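Local structure of ATP-dependent Clp protease proteolytic subunit (Plasmodium falciparum, 4GM2) at residues 100-105 against 122-127; 64-69 against 104-109. The protein probably serves as a catalytically inactive, ClpP-related subunit of the caseinolytic protease complex in the apicoplast of the malaria parasite and forms a seven-copy assembly. All blocks are in the same frame, centred on the assembly; numbering follows the deposited sequence.

How the contacts relate
Contact 1 and contact 2 sit on the same side of the chain's centre, with their own centres about 10 Å apart, and share Leu104 and Gly105. Contact 1 pairs strand 99-103 with strand 123-125; at 104-105 the chain turns a corner, and strand 106-108 then joins the end of strand 61-67 in contact 2. The two are stitched together by a probable hydrogen bond, Ile65 N to Tyr102 O at 2.7 Å, and by Tyr64 CD2 lying 3.5 Å from Tyr102 CB. Contact 2 leads to Gly109, the position where, by comparison with active ClpP, the nucleophilic serine would be expected. Both contacts also touch the second subunit.

Contact 1 (100-105 against 122-127); sequences YTYCLG and YRFSLK
Tyr100 and Tyr122 lie side by side and form an offset stack, with ring centroids 4.3 Å apart and planes at 14°. Tyr122 CD1 stands over the centre of the Tyr100 ring, and Tyr100 CE1 in turn lies over the Tyr122 ring, toward its rim. CG is anti to the carbonyl carbon in both residues, but their backbones differ, and it takes different chi2 values (-18° in Tyr100, -92° in Tyr122) to bring the ring planes near parallel. Tyr102 and Phe124 also run alongside each other, but here the near-parallel planes are slid apart and barely overlap, as the 5.1 Å between centroids attests; their closest atoms are Tyr102 CE2 and Phe124 CD2, meeting obliquely. Phe124 ties both pairs together, since Tyr100 CB meets the edge of its ring 4.2 Å from CE2. The Tyr102 hydroxyl lies in plane at the edge of the Tyr100 ring and is hydrogen-bonded to His62 ND1.

Tyr102 and Phe124 share one face of two neighbouring strands in the parallel sheet of the ClpP (crotonase-like) fold, with the Tyr100-Tyr122 stack at their N-terminal end. Four backbone bonds set the parallel register, among them Phe124 N to Thr101 O (2.7 Å) and Cys103 N to Phe124 O (3.0 Å).

On the other face Thr101 and Arg123 point the same way, with Thr101 OG1 3.5 Å from Arg123 CG. The two polar ends then separate: the threonine hydroxyl bonds to Ala115 O, while the guanidinium makes a salt bridge with Asp199 and reaches the carbonyls of Ser116 and Asn169. At the next pair along, past Cys103 and Ser125, Leu126 approaches obliquely, placing CD1 3.7 Å from Leu104 CA, and Ile46 of the second subunit packs on Leu104.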
loop_
_atom_site.group_PDB
_atom_site.type_symbol
_atom_site.label_atom_id
_atom_site.label_comp_id
_atom_site.label_asym_id
_atom_site.label_seq_id
_atom_site.Cartn_x
_atom_site.Cartn_y
_atom_site.Cartn_z
ATOM N N TYR A 100 15.498 13.509 -27.481
ATOM C CA TYR A 100 14.548 14.212 -28.330
ATOM C C TYR A 100 13.434 14.722 -27.435
ATOM O O TYR A 100 13.008 14.016 -26.525
ATOM C CB TYR A 100 13.959 13.277 -29.395
ATOM C CG TYR A 100 14.957 12.510 -30.251
ATOM C CD1 TYR A 100 16.297 12.908 -30.349
ATOM C CD2 TYR A 100 14.543 11.404 -30.999
ATOM C CE1 TYR A 100 17.196 12.211 -31.142
ATOM C CE2 TYR A 100 15.435 10.701 -31.796
ATOM C CZ TYR A 100 16.759 11.106 -31.866
ATOM O OH TYR A 100 17.649 10.408 -32.659
ATOM N N THR A 101 12.964 15.942 -27.684
ATOM C CA THR A 101 11.842 16.495 -26.919
ATOM C C THR A 101 10.577 16.603 -27.773
ATOM O O THR A 101 10.646 16.921 -28.966
ATOM C CB THR A 101 12.176 17.863 -26.284
ATOM O OG1 THR A 101 12.681 18.753 -27.285
ATOM C CG2 THR A 101 13.213 17.712 -25.187
ATOM N N TYR A 102 9.430 16.315 -27.158
ATOM C CA TYR A 102 8.129 16.398 -27.825
ATOM C C TYR A 102 7.157 17.155 -26.934
ATOM O O TYR A 102 6.866 16.704 -25.827
ATOM C CB TYR A 102 7.561 15.001 -28.083
ATOM C CG TYR A 102 8.502 14.023 -28.754
ATOM C CD1 TYR A 102 9.529 13.403 -28.033
ATOM C CD2 TYR A 102 8.348 13.692 -30.099
ATOM C CE1 TYR A 102 10.386 12.504 -28.642
ATOM C CE2 TYR A 102 9.200 12.789 -30.715
ATOM C CZ TYR A 102 10.215 12.201 -29.981
ATOM O OH TYR A 102 11.062 11.309 -30.586
ATOM N N CYS A 103 6.658 18.301 -27.394
ATOM C CA CYS A 103 5.657 19.025 -26.615
ATOM C C CYS A 103 4.261 18.542 -26.965
ATOM O O CYS A 103 3.826 18.646 -28.113
ATOM C CB CYS A 103 5.760 20.540 -26.783
ATOM S SG CYS A 103 4.618 21.445 -25.700
ATOM N N LEU A 104 3.567 18.020 -25.957
ATOM C CA LEU A 104 2.263 17.390 -26.135
ATOM C C LEU A 104 1.071 18.293 -25.807
ATOM O O LEU A 104 -0.076 17.844 -25.848
ATOM C CB LEU A 104 2.195 16.102 -25.309
ATOM C CG LEU A 104 2.376 14.753 -26.012
ATOM C CD1 LEU A 104 3.445 14.777 -27.094
ATOM C CD2 LEU A 104 2.677 13.687 -24.978
ATOM N N GLY A 105 1.340 19.558 -25.490
ATOM C CA GLY A 105 0.287 20.505 -25.136
ATOM C C GLY A 105 0.830 21.823 -24.626
ATOM O O GLY A 105 0.669 22.857 -25.270
ATOM N N TYR A 122 15.814 17.718 -33.478
ATOM C CA TYR A 122 14.955 16.713 -32.860
ATOM C C TYR A 122 14.120 17.266 -31.701
ATOM O O TYR A 122 13.821 16.558 -30.732
ATOM C CB TYR A 122 15.790 15.514 -32.411
ATOM C CG TYR A 122 16.408 14.732 -33.547
ATOM C CD1 TYR A 122 15.750 13.636 -34.100
ATOM C CD2 TYR A 122 17.656 15.083 -34.068
ATOM C CE1 TYR A 122 16.312 12.912 -35.137
ATOM C CE2 TYR A 122 18.226 14.364 -35.106
ATOM C CZ TYR A 122 17.548 13.280 -35.636
ATOM O OH TYR A 122 18.103 12.558 -36.669
ATOM N N ARG A 123 13.746 18.535 -31.819
ATOM C CA ARG A 123 12.792 19.143 -30.905
ATOM C C ARG A 123 11.459 19.291 -31.635
ATOM O O ARG A 123 11.333 20.073 -32.582
ATOM C CB ARG A 123 13.308 20.491 -30.409
ATOM C CG ARG A 123 14.647 20.409 -29.691
ATOM C CD ARG A 123 15.238 21.789 -29.456
ATOM N NE ARG A 123 15.556 22.484 -30.701
ATOM C CZ ARG A 123 15.968 23.746 -30.772
ATOM N NH1 ARG A 123 16.119 24.468 -29.670
ATOM N NH2 ARG A 123 16.228 24.288 -31.951
ATOM N N PHE A 124 10.472 18.522 -31.187
ATOM C CA PHE A 124 9.195 18.399 -31.880
ATOM C C PHE A 124 8.050 18.995 -31.078
ATOM O O PHE A 124 8.144 19.151 -29.861
ATOM C CB PHE A 124 8.895 16.923 -32.178
ATOM C CG PHE A 124 10.015 16.202 -32.875
ATOM C CD1 PHE A 124 10.184 16.315 -34.250
ATOM C CD2 PHE A 124 10.903 15.414 -32.156
ATOM C CE1 PHE A 124 11.217 15.654 -34.894
ATOM C CE2 PHE A 124 11.935 14.749 -32.794
ATOM C CZ PHE A 124 12.094 14.870 -34.164
ATOM N N SER A 125 6.967 19.321 -31.775
ATOM C CA SER A 125 5.749 19.798 -31.140
ATOM C C SER A 125 4.509 19.327 -31.892
ATOM O O SER A 125 4.545 19.132 -33.108
ATOM C CB SER A 125 5.751 21.322 -31.052
ATOM O OG SER A 125 4.516 21.792 -30.546
ATOM N N LEU A 126 3.418 19.140 -31.155
ATOM C CA LEU A 126 2.120 18.858 -31.756
ATOM C C LEU A 126 1.512 20.148 -32.306
ATOM O O LEU A 126 1.944 21.248 -31.954
ATOM C CB LEU A 126 1.170 18.203 -30.746
ATOM C CG LEU A 126 1.518 16.811 -30.196
ATOM C CD1 LEU A 126 0.483 16.380 -29.169
ATOM C CD2 LEU A 126 1.652 15.755 -31.287
ATOM N N LYS A 127 0.507 19.995 -33.164
ATOM C CA LYS A 127 -0.140 21.106 -33.863
ATOM C C LYS A 127 -0.605 22.244 -32.941
ATOM O O LYS A 127 -0.373 23.418 -33.236
ATOM C CB LYS A 127 -1.321 20.572 -34.682
ATOM C CG LYS A 127 -1.736 21.457 -35.843
ATOM C CD LYS A 127 -3.053 20.999 -36.446
ATOM C CE LYS A 127 -3.460 21.909 -37.593
ATOM N NZ LYS A 127 -4.836 21.611 -38.079
#

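Contact 2 (64-69 against 104-109); sequences YINSTG and LGKAYG
Tyr64 receives Leu104 at its ring edge, where Leu104 CD1 lies in the ring plane 3.5 Å from Tyr64 CD2; the same ring stacks with Tyr102, and its hydroxyl bonds to that of Tyr54 of the second subunit. Tyr108, at the far end, has Lys106 CB over one face near the rim, while Thr68 CG2 comes obliquely to Tyr108 CD2 at 3.9 Å. Between them runs a short parallel bridge, Ser67 with Ala107, in which the strands meet at 71°. In the ClpP fold this junction joins what are two active-site elements in active relatives: 66-69 resembles the Asn-Ser-Pro-Gly loop of the oxyanion region, and 105-109 the Gly-Gln-Ala-Ala-Ser segment, so Gly109, at the N-cap of helix 110-116, probably replaces the nucleophile.

The Asn66 amide reaches across to the backbone just after the corner at 104-105. CG anti to the backbone N (chi1 -170°) swings OD1 across to accept Lys106 N at 2.9 Å, the donor tilted 22° from the carbonyl plane. On either side of this side-chain bond the backbone pairs directly: Leu104 N gives to Ile65 O (2.8 Å), and Ser67 N to Lys106 O. Tyr108 N closes the series on Ser67 O. Ile65 CG2 rests 4.1 Å from Ala107 CB. Ser67 OG, also bonded to Ser35 O, accepts Gly69 N at 3.0 Å in an ST turn.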
loop_
_atom_site.group_PDB
_atom_site.type_symbol
_atom_site.label_atom_id
_atom_site.label_comp_id
_atom_site.label_asym_id
_atom_site.label_seq_id
_atom_site.Cartn_x
_atom_site.Cartn_y
_atom_site.Cartn_z
ATOM N N TYR A 64 8.959 13.456 -23.503
ATOM C CA TYR A 64 7.673 14.061 -23.824
ATOM C C TYR A 64 7.295 15.069 -22.748
ATOM O O TYR A 64 7.395 14.780 -21.551
ATOM C CB TYR A 64 6.590 12.987 -23.966
ATOM C CG TYR A 64 6.699 12.166 -25.229
ATOM C CD1 TYR A 64 7.574 11.079 -25.311
ATOM C CD2 TYR A 64 5.925 12.471 -26.343
ATOM C CE1 TYR A 64 7.674 10.326 -26.471
ATOM C CE2 TYR A 64 6.019 11.726 -27.507
ATOM C CZ TYR A 64 6.893 10.655 -27.566
ATOM O OH TYR A 64 6.978 9.917 -28.720
ATOM N N ILE A 65 6.862 16.250 -23.177
ATOM C CA ILE A 65 6.591 17.342 -22.247
ATOM C C ILE A 65 5.184 17.896 -22.390
ATOM O O ILE A 65 4.770 18.301 -23.476
ATOM C CB ILE A 65 7.626 18.481 -22.389
ATOM C CG1 ILE A 65 9.023 17.980 -21.997
ATOM C CG2 ILE A 65 7.235 19.670 -21.525
ATOM C CD1 ILE A 65 10.152 18.898 -22.404
ATOM N N ASN A 66 4.453 17.888 -21.280
ATOM C CA ASN A 66 3.173 18.576 -21.166
ATOM C C ASN A 66 3.091 19.172 -19.766
ATOM O O ASN A 66 2.538 18.562 -18.850
ATOM C CB ASN A 66 2.013 17.617 -21.432
ATOM C CG ASN A 66 0.678 18.331 -21.565
ATOM O OD1 ASN A 66 0.621 19.530 -21.825
ATOM N ND2 ASN A 66 -0.406 17.587 -21.389
ATOM N N SER A 67 3.662 20.363 -19.606
ATOM C CA SER A 67 3.896 20.939 -18.282
ATOM C C SER A 67 3.716 22.452 -18.242
ATOM O O SER A 67 3.953 23.144 -19.235
ATOM C CB SER A 67 5.311 20.592 -17.816
ATOM O OG SER A 67 5.581 21.145 -16.542
ATOM N N THR A 68 3.310 22.951 -17.075
ATOM C CA THR A 68 3.191 24.391 -16.826
ATOM C C THR A 68 4.406 24.920 -16.054
ATOM O O THR A 68 4.384 26.030 -15.508
ATOM C CB THR A 68 1.876 24.746 -16.095
ATOM O OG1 THR A 68 1.776 24.002 -14.871
ATOM C CG2 THR A 68 0.672 24.429 -16.975
ATOM N N GLY A 69 5.469 24.117 -16.024
ATOM C CA GLY A 69 6.734 24.516 -15.416
ATOM C C GLY A 69 6.716 24.463 -13.905
ATOM O O GLY A 69 6.293 23.467 -13.319
ATOM N N LEU A 104 3.567 18.020 -25.957
ATOM C CA LEU A 104 2.263 17.390 -26.135
ATOM C C LEU A 104 1.071 18.293 -25.807
ATOM O O LEU A 104 -0.076 17.844 -25.848
ATOM C CB LEU A 104 2.195 16.102 -25.309
ATOM C CG LEU A 104 2.376 14.753 -26.012
ATOM C CD1 LEU A 104 3.445 14.777 -27.094
ATOM C CD2 LEU A 104 2.677 13.687 -24.978
ATOM N N GLY A 105 1.340 19.558 -25.490
ATOM C CA GLY A 105 0.287 20.505 -25.136
ATOM C C GLY A 105 0.830 21.823 -24.626
ATOM O O GLY A 105 0.669 22.857 -25.270
ATOM N N LYS A 106 1.474 21.781 -23.464
ATOM C CA LYS A 106 2.031 22.973 -22.832
ATOM C C LYS A 106 3.496 22.773 -22.459
ATOM O O LYS A 106 3.898 21.699 -22.012
ATOM C CB LYS A 106 1.233 23.336 -21.575
ATOM C CG LYS A 106 -0.185 23.825 -21.836
ATOM C CD LYS A 106 -1.047 23.784 -20.581
ATOM C CE LYS A 106 -1.474 22.362 -20.237
ATOM N NZ LYS A 106 -2.443 22.309 -19.107
ATOM N N ALA A 107 4.293 23.815 -22.653
ATOM C CA ALA A 107 5.653 23.845 -22.147
ATOM C C ALA A 107 5.929 25.273 -21.716
ATOM O O ALA A 107 6.448 26.081 -22.487
ATOM C CB ALA A 107 6.639 23.382 -23.206
ATOM N N TYR A 108 5.543 25.582 -20.481
ATOM C CA TYR A 108 5.625 26.939 -19.954
ATOM C C TYR A 108 6.807 27.114 -19.008
ATOM O O TYR A 108 7.151 26.205 -18.253
ATOM C CB TYR A 108 4.330 27.316 -19.232
ATOM C CG TYR A 108 3.074 27.288 -20.081
ATOM C CD1 TYR A 108 3.130 27.415 -21.471
ATOM C CD2 TYR A 108 1.820 27.173 -19.485
ATOM C CE1 TYR A 108 1.978 27.403 -22.241
ATOM C CE2 TYR A 108 0.661 27.161 -20.247
ATOM C CZ TYR A 108 0.746 27.278 -21.623
ATOM O OH TYR A 108 -0.403 27.263 -22.379
ATOM N N GLY A 109 7.427 28.290 -19.063
ATOM C CA GLY A 109 8.516 28.643 -18.162
ATOM C C GLY A 109 9.703 27.710 -18.252
ATOM O O GLY A 109 10.330 27.584 -19.306
#